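Local structure of uncharacterized protein (Bacteroides caccae, 3NO2) at residues 5-10 with 269-274; 123-128 with 142-147; 164-169 with 212-217. The protein is of unknown function but folds as a six-bladed beta-propeller and contains a region related in sequence to the Mal s 1 allergenic protein family. All coordinates share one frame; numbering follows the deposited sequence.

Overall arrangement
Six four-stranded antiparallel blades make up this propeller. Contact 1 closes the ring by pairing the two chain ends within one blade, and the chain between its segments contains the other two contacts, which lie on loops and strands of successive blades: contact 2 comes first, then contact 3. Contact 2 packs a loop leading from blade 78-116 into blade 131-162 against a hairpin turn of the latter; contact 3 joins blade 169-203 to blade 214-259. Centre to centre, contacts 2 and 3 are about 11 Å apart, contacts 1 and 3 about 18 Å, and contacts 1 and 2 about 24 Å. Contact 3 touches both others, through Gln217 to Thr270 and Gly165 to Ser146.

Contact 1 (5-10 with 269-274); sequences QHLLVG and STICPI
Leu7 lays its two methyls against the end of Ile271, with CD2 4.1 Å from Ile271 CD1, the two chains crossing obliquely. Val9 reaches the same isoleucine nearer its root, CG1 standing 4.0 Å from Ile271 CG1. CG1 of Ile271, anti to the backbone N (chi1 -177°), is the atom that meets Val9, and CD1 beyond it meets Leu7. Branched aliphatic side chains suit this face, which also carries Pro273 and packs against Tyr227, Cys229 and Phe219 of the preceding blade. On the other face Leu8 CB lies 4.2 Å from Ile274 CG2, and both residues touch Ile19 of strand 16-21.

The backbones run antiparallel, and Leu8 and Cys272 form a hydrogen-bonded pair in which each N-H reaches the other's carbonyl. This is the closure known in beta-propellers as molecular Velcro: strand 270-274, from the C-terminus, completes a blade whose other three strands come from the N-terminus, so the ring is sealed by hydrogen bonds between the chain ends. Toward the start of strand 6-10 a water links the strands, accepting from His6 N and donating to Ile274 O.

At the other end Ser269 and Thr270 both face Gly10 in a classic beta bulge. Gly10 O accepts from Ser269 N at 2.9 Å and from Thr270 N at 3.1 Å; the first donor lies in the carbonyl plane on a lone pair, the second is tilted 35° out of that plane. Lacking a side chain, Gly10 leaves room for Thr270 CG2, which comes within 3.3 Å of Gly10 O. Thr270 OG1 turns instead to Gln217 and to the backbone N of Val42, while Ser269 OG bonds to Asn40, tying the bulge to both adjacent blades.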
loop_
_atom_site.group_PDB
_atom_site.type_symbol
_atom_site.label_atom_id
_atom_site.label_comp_id
_atom_site.label_asym_id
_atom_site.label_seq_id
_atom_site.Cartn_x
_atom_site.Cartn_y
_atom_site.Cartn_z
ATOM N N GLN A 5 -6.096 -2.217 19.582
ATOM C CA GLN A 5 -5.865 -1.753 18.237
ATOM C C GLN A 5 -6.547 -2.721 17.259
ATOM O O GLN A 5 -6.497 -3.941 17.432
ATOM C CB GLN A 5 -4.354 -1.678 17.996
ATOM C CG GLN A 5 -3.618 -0.622 18.892
ATOM C CD GLN A 5 -2.118 -0.920 19.067
ATOM O OE1 GLN A 5 -1.285 -0.510 18.247
ATOM N NE2 GLN A 5 -1.773 -1.645 20.131
ATOM N N HIS A 6 -7.176 -2.166 16.232
ATOM C CA HIS A 6 -7.694 -2.936 15.124
ATOM C C HIS A 6 -6.968 -2.528 13.844
ATOM O O HIS A 6 -6.529 -1.389 13.690
ATOM C CB HIS A 6 -9.201 -2.726 14.973
ATOM C CG HIS A 6 -9.989 -3.397 16.052
ATOM N ND1 HIS A 6 -9.988 -2.938 17.354
ATOM C CD2 HIS A 6 -10.693 -4.545 16.054
ATOM C CE1 HIS A 6 -10.725 -3.759 18.092
ATOM N NE2 HIS A 6 -11.167 -4.740 17.333
ATOM N N LEU A 7 -6.850 -3.503 12.945
ATOM C CA LEU A 7 -6.078 -3.362 11.705
ATOM C C LEU A 7 -6.916 -3.802 10.533
ATOM O O LEU A 7 -7.384 -4.929 10.474
ATOM C CB LEU A 7 -4.807 -4.196 11.760
ATOM C CG LEU A 7 -3.866 -3.843 12.892
ATOM C CD1 LEU A 7 -2.796 -4.966 13.061
ATOM C CD2 LEU A 7 -3.216 -2.482 12.737
ATOM N N LEU A 8 -7.127 -2.890 9.618
ATOM C CA LEU A 8 -7.790 -3.155 8.329
ATOM C C LEU A 8 -6.711 -3.700 7.378
ATOM O O LEU A 8 -5.666 -3.083 7.246
ATOM C CB LEU A 8 -8.416 -1.878 7.778
ATOM C CG LEU A 8 -9.081 -1.914 6.414
ATOM C CD1 LEU A 8 -10.321 -2.814 6.412
ATOM C CD2 LEU A 8 -9.394 -0.493 5.931
ATOM N N VAL A 9 -6.973 -4.813 6.744
ATOM C CA VAL A 9 -5.973 -5.484 5.865
ATOM C C VAL A 9 -6.638 -5.988 4.588
ATOM O O VAL A 9 -7.849 -6.285 4.539
ATOM C CB VAL A 9 -5.258 -6.667 6.564
ATOM C CG1 VAL A 9 -4.371 -6.137 7.710
ATOM C CG2 VAL A 9 -6.226 -7.749 7.089
ATOM N N GLY A 10 -5.806 -6.169 3.571
ATOM C CA GLY A 10 -6.205 -6.783 2.346
ATOM C C GLY A 10 -4.971 -7.242 1.603
ATOM O O GLY A 10 -3.831 -6.985 2.045
ATOM N N SER A 269 -1.066 -7.497 1.498
ATOM C CA SER A 269 -0.176 -6.524 0.871
ATOM C C SER A 269 -0.450 -5.101 1.327
ATOM O O SER A 269 0.327 -4.209 1.002
ATOM C CB SER A 269 -0.187 -6.586 -0.650
ATOM O OG SER A 269 -1.483 -6.319 -1.152
ATOM N N THR A 270 -1.516 -4.877 2.110
ATOM C CA THR A 270 -1.924 -3.538 2.520
ATOM C C THR A 270 -2.531 -3.587 3.915
ATOM O O THR A 270 -3.214 -4.550 4.283
ATOM C CB THR A 270 -2.868 -2.907 1.463
ATOM O OG1 THR A 270 -3.335 -1.612 1.875
ATOM C CG2 THR A 270 -4.079 -3.777 1.139
ATOM N N ILE A 271 -2.327 -2.501 4.654
ATOM C CA ILE A 271 -2.777 -2.381 6.048
ATOM C C ILE A 271 -3.089 -0.949 6.383
ATOM O O ILE A 271 -2.402 -0.053 5.910
ATOM C CB ILE A 271 -1.695 -2.923 7.005
ATOM C CG1 ILE A 271 -2.134 -2.904 8.450
ATOM C CG2 ILE A 271 -0.368 -2.161 6.858
ATOM C CD1 ILE A 271 -1.287 -3.813 9.354
ATOM N N CYS A 272 -4.061 -0.733 7.274
ATOM C CA CYS A 272 -4.304 0.576 7.874
ATOM C C CYS A 272 -4.856 0.362 9.286
ATOM O O CYS A 272 -5.818 -0.378 9.421
ATOM C CB CYS A 272 -5.387 1.361 7.043
ATOM S SG CYS A 272 -5.367 3.120 7.470
ATOM N N PRO A 273 -4.342 1.065 10.299
ATOM C CA PRO A 273 -5.089 1.061 11.582
ATOM C C PRO A 273 -6.510 1.579 11.407
ATOM O O PRO A 273 -6.761 2.466 10.579
ATOM C CB PRO A 273 -4.258 2.049 12.451
ATOM C CG PRO A 273 -2.850 1.932 11.870
ATOM C CD PRO A 273 -3.114 1.869 10.373
ATOM N N ILE A 274 -7.464 1.020 12.154
ATOM C CA ILE A 274 -8.864 1.467 12.095
ATOM C C ILE A 274 -9.442 1.490 13.492
ATOM O O ILE A 274 -9.071 0.689 14.331
ATOM C CB ILE A 274 -9.672 0.556 11.127
ATOM C CG1 ILE A 274 -11.075 1.155 10.877
ATOM C CG2 ILE A 274 -9.803 -0.893 11.636
ATOM C CD1 ILE A 274 -11.809 0.526 9.709
HETATM O O HOH W 1 -7.436 0.751 16.476
#

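Contact 2 (123-128 with 142-147); sequences PHAQFR and LFATSE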
loop_
_atom_site.group_PDB
_atom_site.type_symbol
_atom_site.label_atom_id
_atom_site.label_comp_id
_atom_site.label_asym_id
_atom_site.label_seq_id
_atom_site.Cartn_x
_atom_site.Cartn_y
_atom_site.Cartn_z
ATOM N N PRO A 123 -0.530 -2.166 -17.961
ATOM C CA PRO A 123 -0.908 -1.408 -16.749
ATOM C C PRO A 123 -0.477 -2.110 -15.468
ATOM O O PRO A 123 -0.012 -1.485 -14.509
ATOM C CB PRO A 123 -2.434 -1.290 -16.888
ATOM C CG PRO A 123 -2.644 -1.213 -18.367
ATOM C CD PRO A 123 -1.662 -2.235 -18.918
ATOM N N HIS A 124 -0.544 -3.439 -15.431
ATOM C CA HIS A 124 -0.185 -4.164 -14.250
ATOM C C HIS A 124 1.304 -3.956 -13.860
ATOM O O HIS A 124 1.647 -4.172 -12.712
ATOM C CB HIS A 124 -0.425 -5.684 -14.453
ATOM C CG HIS A 124 -0.568 -6.464 -13.211
ATOM N ND1 HIS A 124 -1.581 -6.234 -12.308
ATOM C CD2 HIS A 124 0.111 -7.537 -12.742
ATOM C CE1 HIS A 124 -1.503 -7.122 -11.330
ATOM N NE2 HIS A 124 -0.493 -7.946 -11.579
ATOM N N ALA A 125 2.157 -3.623 -14.823
ATOM C CA ALA A 125 3.572 -3.414 -14.596
ATOM C C ALA A 125 3.920 -1.995 -14.215
ATOM O O ALA A 125 5.108 -1.649 -14.157
ATOM C CB ALA A 125 4.378 -3.857 -15.861
ATOM N N GLN A 126 2.920 -1.152 -13.987
ATOM C CA GLN A 126 3.111 0.240 -13.573
ATOM C C GLN A 126 3.232 0.325 -12.053
ATOM O O GLN A 126 4.253 -0.067 -11.487
ATOM C CB GLN A 126 2.035 1.156 -14.157
ATOM C CG GLN A 126 2.103 1.204 -15.698
ATOM C CD GLN A 126 0.980 1.995 -16.330
ATOM O OE1 GLN A 126 0.199 2.659 -15.646
ATOM N NE2 GLN A 126 0.866 1.913 -17.665
ATOM N N PHE A 127 2.203 0.804 -11.352
ATOM C CA PHE A 127 2.317 1.075 -9.928
ATOM C C PHE A 127 1.281 0.325 -9.122
ATOM O O PHE A 127 0.300 -0.253 -9.628
ATOM C CB PHE A 127 2.209 2.569 -9.648
ATOM C CG PHE A 127 0.963 3.212 -10.196
ATOM C CD1 PHE A 127 -0.252 3.144 -9.524
ATOM C CD2 PHE A 127 1.000 3.851 -11.436
ATOM C CE1 PHE A 127 -1.391 3.786 -10.062
ATOM C CE2 PHE A 127 -0.123 4.479 -11.933
ATOM C CZ PHE A 127 -1.280 4.428 -11.239
ATOM N N ARG A 128 1.494 0.352 -7.795
ATOM C CA ARG A 128 0.501 -0.081 -6.828
ATOM C C ARG A 128 0.080 1.139 -6.008
ATOM O O ARG A 128 -0.969 1.745 -6.336
ATOM C CB ARG A 128 0.993 -1.264 -6.006
ATOM C CG ARG A 128 1.239 -2.490 -6.867
ATOM C CD ARG A 128 -0.045 -3.084 -7.445
ATOM N NE ARG A 128 0.231 -4.241 -8.309
ATOM C CZ ARG A 128 0.553 -4.203 -9.580
ATOM N NH1 ARG A 128 0.597 -3.071 -10.239
ATOM N NH2 ARG A 128 0.913 -5.334 -10.187
ATOM N N LEU A 142 7.334 2.399 -9.604
ATOM C CA LEU A 142 7.018 1.625 -10.810
ATOM C C LEU A 142 7.761 0.321 -10.851
ATOM O O LEU A 142 8.967 0.263 -10.651
ATOM C CB LEU A 142 7.336 2.427 -12.076
ATOM C CG LEU A 142 6.520 3.718 -12.255
ATOM C CD1 LEU A 142 7.162 4.579 -13.400
ATOM C CD2 LEU A 142 5.044 3.439 -12.550
ATOM N N PHE A 143 7.008 -0.743 -11.114
ATOM C CA PHE A 143 7.537 -2.100 -11.189
ATOM C C PHE A 143 8.506 -2.284 -12.358
ATOM O O PHE A 143 9.652 -2.681 -12.168
ATOM C CB PHE A 143 6.434 -3.132 -11.389
ATOM C CG PHE A 143 5.642 -3.553 -10.158
ATOM C CD1 PHE A 143 5.561 -2.824 -9.002
ATOM C CD2 PHE A 143 4.970 -4.764 -10.218
ATOM C CE1 PHE A 143 4.803 -3.313 -7.926
ATOM C CE2 PHE A 143 4.212 -5.222 -9.155
ATOM C CZ PHE A 143 4.116 -4.475 -8.030
ATOM N N ALA A 144 8.046 -2.037 -13.581
ATOM C CA ALA A 144 8.781 -2.505 -14.761
ATOM C C ALA A 144 10.188 -1.921 -14.762
ATOM O O ALA A 144 11.148 -2.621 -15.102
ATOM C CB ALA A 144 8.079 -2.098 -16.063
ATOM N N THR A 145 10.323 -0.644 -14.399
ATOM C CA THR A 145 11.544 0.165 -14.514
ATOM C C THR A 145 12.229 0.341 -13.152
ATOM O O THR A 145 13.265 1.035 -13.083
ATOM C CB THR A 145 11.222 1.505 -15.123
ATOM O OG1 THR A 145 10.161 2.103 -14.324
ATOM C CG2 THR A 145 10.671 1.366 -16.537
ATOM N N SER A 146 11.747 -0.303 -12.092
ATOM C CA SER A 146 12.327 -0.239 -10.754
ATOM C C SER A 146 12.709 1.162 -10.327
ATOM O O SER A 146 13.884 1.406 -10.055
ATOM C CB SER A 146 13.587 -1.113 -10.644
ATOM O OG SER A 146 13.312 -2.418 -11.117
ATOM N N GLU A 147 11.747 2.073 -10.363
ATOM C CA GLU A 147 11.974 3.480 -10.036
ATOM C C GLU A 147 10.909 4.009 -9.115
ATOM O O GLU A 147 9.876 3.371 -8.872
ATOM C CB GLU A 147 12.041 4.350 -11.280
ATOM C CG GLU A 147 10.801 4.396 -12.095
ATOM C CD GLU A 147 11.000 5.168 -13.412
ATOM O OE1 GLU A 147 11.710 6.199 -13.419
ATOM O OE2 GLU A 147 10.449 4.719 -14.438
#
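Successive carbonyls of Ala125 and Gln126, at the end of a short 3-10 turn, receive successive N-H groups from the other segment: Ala144 N binds Ala125 O at 3.0 Å, and Phe143 N binds Gln126 O at 2.9 Å, nearly straight (171°). The donors open a type I turn, Phe143 to Ser146, that ends in a G1 beta bulge.

The side chains of Phe143 and Arg128 cross at about a right angle, with Phe143 CE2 over one face of the guanidinium, offset toward its rim and 3.5 Å from Arg128 NH2; the two planes lie 37° apart, and Arg128 CG is 3.7 Å from Phe143 CZ. Arginine suits the place because its aliphatic chain packs on the ring while its N-H groups serve two carbonyls. Chi2 of -68° turns CD back from an extended course; farther out, NH1 and NH2 both grip His124 O, in the guanidinium plane, and NH1 also binds Phe127 O. NH2 lies over the centre of the His124 ring. Leu142 CD2 lies 4.1 Å from Phe127 CB, at the edge of the Phe127 ring, and the small Ala125 and Ala144 meet through CB.

His124 ND1 hydrogen-bonds to Glu78, while NE2, like Arg128 NH2, binds a citrate, probably from the crystallisation liquor. In the chain, loop 123-128 follows strand 110-116 and precedes strand 131-132; Phe127 rests on strand 90-95, and the hairpin connects strands 138-142 and 147-151.

Contact 3 (164-169 with 212-217); sequences SGTPFS and LFFVAQ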
loop_
_atom_site.group_PDB
_atom_site.type_symbol
_atom_site.label_atom_id
_atom_site.label_comp_id
_atom_site.label_asym_id
_atom_site.label_seq_id
_atom_site.Cartn_x
_atom_site.Cartn_y
_atom_site.Cartn_z
ATOM N N SER A 164 15.407 -0.887 -6.947
ATOM C CA SER A 164 15.588 -2.264 -7.354
ATOM C C SER A 164 14.274 -2.944 -7.140
ATOM O O SER A 164 13.359 -2.389 -6.522
ATOM C CB SER A 164 16.660 -2.922 -6.520
ATOM O OG SER A 164 16.282 -3.037 -5.135
ATOM N N GLY A 165 14.163 -4.143 -7.678
ATOM C CA GLY A 165 12.972 -4.909 -7.513
ATOM C C GLY A 165 11.760 -4.314 -8.184
ATOM O O GLY A 165 11.807 -3.838 -9.319
ATOM N N THR A 166 10.632 -4.373 -7.469
ATOM C CA THR A 166 9.336 -3.956 -7.955
ATOM C C THR A 166 8.709 -3.034 -6.912
ATOM O O THR A 166 7.888 -3.452 -6.070
ATOM C CB THR A 166 8.441 -5.175 -8.279
ATOM O OG1 THR A 166 8.503 -6.162 -7.228
ATOM C CG2 THR A 166 8.904 -5.829 -9.577
ATOM N N PRO A 167 9.077 -1.746 -6.982
ATOM C CA PRO A 167 8.631 -0.799 -5.943
ATOM C C PRO A 167 7.099 -0.731 -5.845
ATOM O O PRO A 167 6.406 -0.591 -6.853
ATOM C CB PRO A 167 9.229 0.510 -6.381
ATOM C CG PRO A 167 10.521 0.059 -7.112
ATOM C CD PRO A 167 10.159 -1.201 -7.814
ATOM N N PHE A 168 6.595 -0.841 -4.612
ATOM C CA PHE A 168 5.181 -1.051 -4.313
ATOM C C PHE A 168 4.471 0.135 -3.665
ATOM O O PHE A 168 3.268 0.330 -3.902
ATOM C CB PHE A 168 5.065 -2.314 -3.433
ATOM C CG PHE A 168 3.659 -2.626 -2.983
ATOM C CD1 PHE A 168 2.826 -3.416 -3.757
ATOM C CD2 PHE A 168 3.147 -2.126 -1.807
ATOM C CE1 PHE A 168 1.511 -3.694 -3.377
ATOM C CE2 PHE A 168 1.845 -2.393 -1.447
ATOM C CZ PHE A 168 1.032 -3.147 -2.242
ATOM N N SER A 169 5.165 0.913 -2.835
ATOM C CA SER A 169 4.538 1.944 -2.041
ATOM C C SER A 169 5.595 2.842 -1.447
ATOM O O SER A 169 6.813 2.481 -1.488
ATOM C CB SER A 169 3.706 1.299 -0.941
ATOM O OG SER A 169 3.026 2.292 -0.165
ATOM N N LEU A 212 12.059 -11.827 4.452
ATOM C CA LEU A 212 11.241 -10.941 3.610
ATOM C C LEU A 212 11.052 -11.544 2.240
ATOM O O LEU A 212 12.024 -11.933 1.581
ATOM C CB LEU A 212 11.859 -9.569 3.496
ATOM C CG LEU A 212 11.994 -8.784 4.827
ATOM C CD1 LEU A 212 12.773 -7.472 4.642
ATOM C CD2 LEU A 212 10.611 -8.526 5.485
ATOM N N PHE A 213 9.780 -11.667 1.860
ATOM C CA PHE A 213 9.375 -12.148 0.531
ATOM C C PHE A 213 9.119 -10.919 -0.352
ATOM O O PHE A 213 10.070 -10.199 -0.641
ATOM C CB PHE A 213 8.192 -13.091 0.703
ATOM C CG PHE A 213 8.587 -14.386 1.365
ATOM C CD1 PHE A 213 9.038 -15.442 0.586
ATOM C CD2 PHE A 213 8.651 -14.529 2.712
ATOM C CE1 PHE A 213 9.471 -16.651 1.190
ATOM C CE2 PHE A 213 9.073 -15.720 3.289
ATOM C CZ PHE A 213 9.470 -16.749 2.543
ATOM N N PHE A 214 7.866 -10.620 -0.717
ATOM C CA PHE A 214 7.590 -9.387 -1.464
ATOM C C PHE A 214 7.282 -8.337 -0.424
ATOM O O PHE A 214 6.289 -8.444 0.308
ATOM C CB PHE A 214 6.393 -9.627 -2.397
ATOM C CG PHE A 214 5.968 -8.438 -3.216
ATOM C CD1 PHE A 214 5.250 -7.415 -2.634
ATOM C CD2 PHE A 214 6.290 -8.365 -4.561
ATOM C CE1 PHE A 214 4.872 -6.321 -3.385
ATOM C CE2 PHE A 214 5.889 -7.293 -5.316
ATOM C CZ PHE A 214 5.204 -6.262 -4.759
ATOM N N VAL A 215 8.106 -7.314 -0.349
ATOM C CA VAL A 215 7.947 -6.237 0.643
ATOM C C VAL A 215 6.881 -5.293 0.079
ATOM O O VAL A 215 7.129 -4.538 -0.878
ATOM C CB VAL A 215 9.235 -5.532 1.009
ATOM C CG1 VAL A 215 8.970 -4.369 1.977
ATOM C CG2 VAL A 215 10.225 -6.530 1.586
ATOM N N ALA A 216 5.671 -5.412 0.628
ATOM C CA ALA A 216 4.464 -4.661 0.218
ATOM C C ALA A 216 4.335 -3.445 1.167
ATOM O O ALA A 216 5.332 -2.808 1.533
ATOM C CB ALA A 216 3.248 -5.567 0.118
ATOM N N GLN A 217 3.142 -3.086 1.614
ATOM C CA GLN A 217 3.011 -1.818 2.309
ATOM C C GLN A 217 3.812 -1.791 3.605
ATOM O O GLN A 217 3.813 -2.760 4.400
ATOM C CB GLN A 217 1.544 -1.497 2.610
ATOM C CG GLN A 217 1.312 -0.055 3.052
ATOM C CD GLN A 217 -0.151 0.312 3.157
ATOM O OE1 GLN A 217 -1.021 -0.467 2.740
ATOM N NE2 GLN A 217 -0.439 1.524 3.642
#
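Phe168 wedges between two propeller blades, its ring set against strand 214-220, the first strand of one blade, just before strand 169-172 opens the other. Aromatic and apolar contacts dominate. The ring planes of Phe168 and Phe214 are perpendicular and their centroids 5.7 Å apart; Phe168 CD1 lies in the plane of the Phe214 ring at its edge, 3.6 Å from Phe214 CE1. One face of Phe168 receives Ala216 CB in a CH-pi contact, 3.9 Å from the ring centroid. Alanine suits this spot: a single methyl lets the phenyl ring come down on the strand backbone, Phe168 CE2 reaching within 3.4 Å of Gln217 N. Trp231 meets Phe214 edge-to-face within the latter's own blade.

No hydrogen bond joins the two segments; their polar side chains bond to residues around them. Ser169 OG bonds to Gln129. Besides Thr270, Gln217 OE1 accepts from Ile271 N and Gln129 NE2, which brings strand 214-220, strand 270-274 and the loop before strand 131-132 together at one oxygen. Thr166 OG1 is held by Asp184, and this same hydroxyl oxygen sits 3.4 Å from Phe214 CE2.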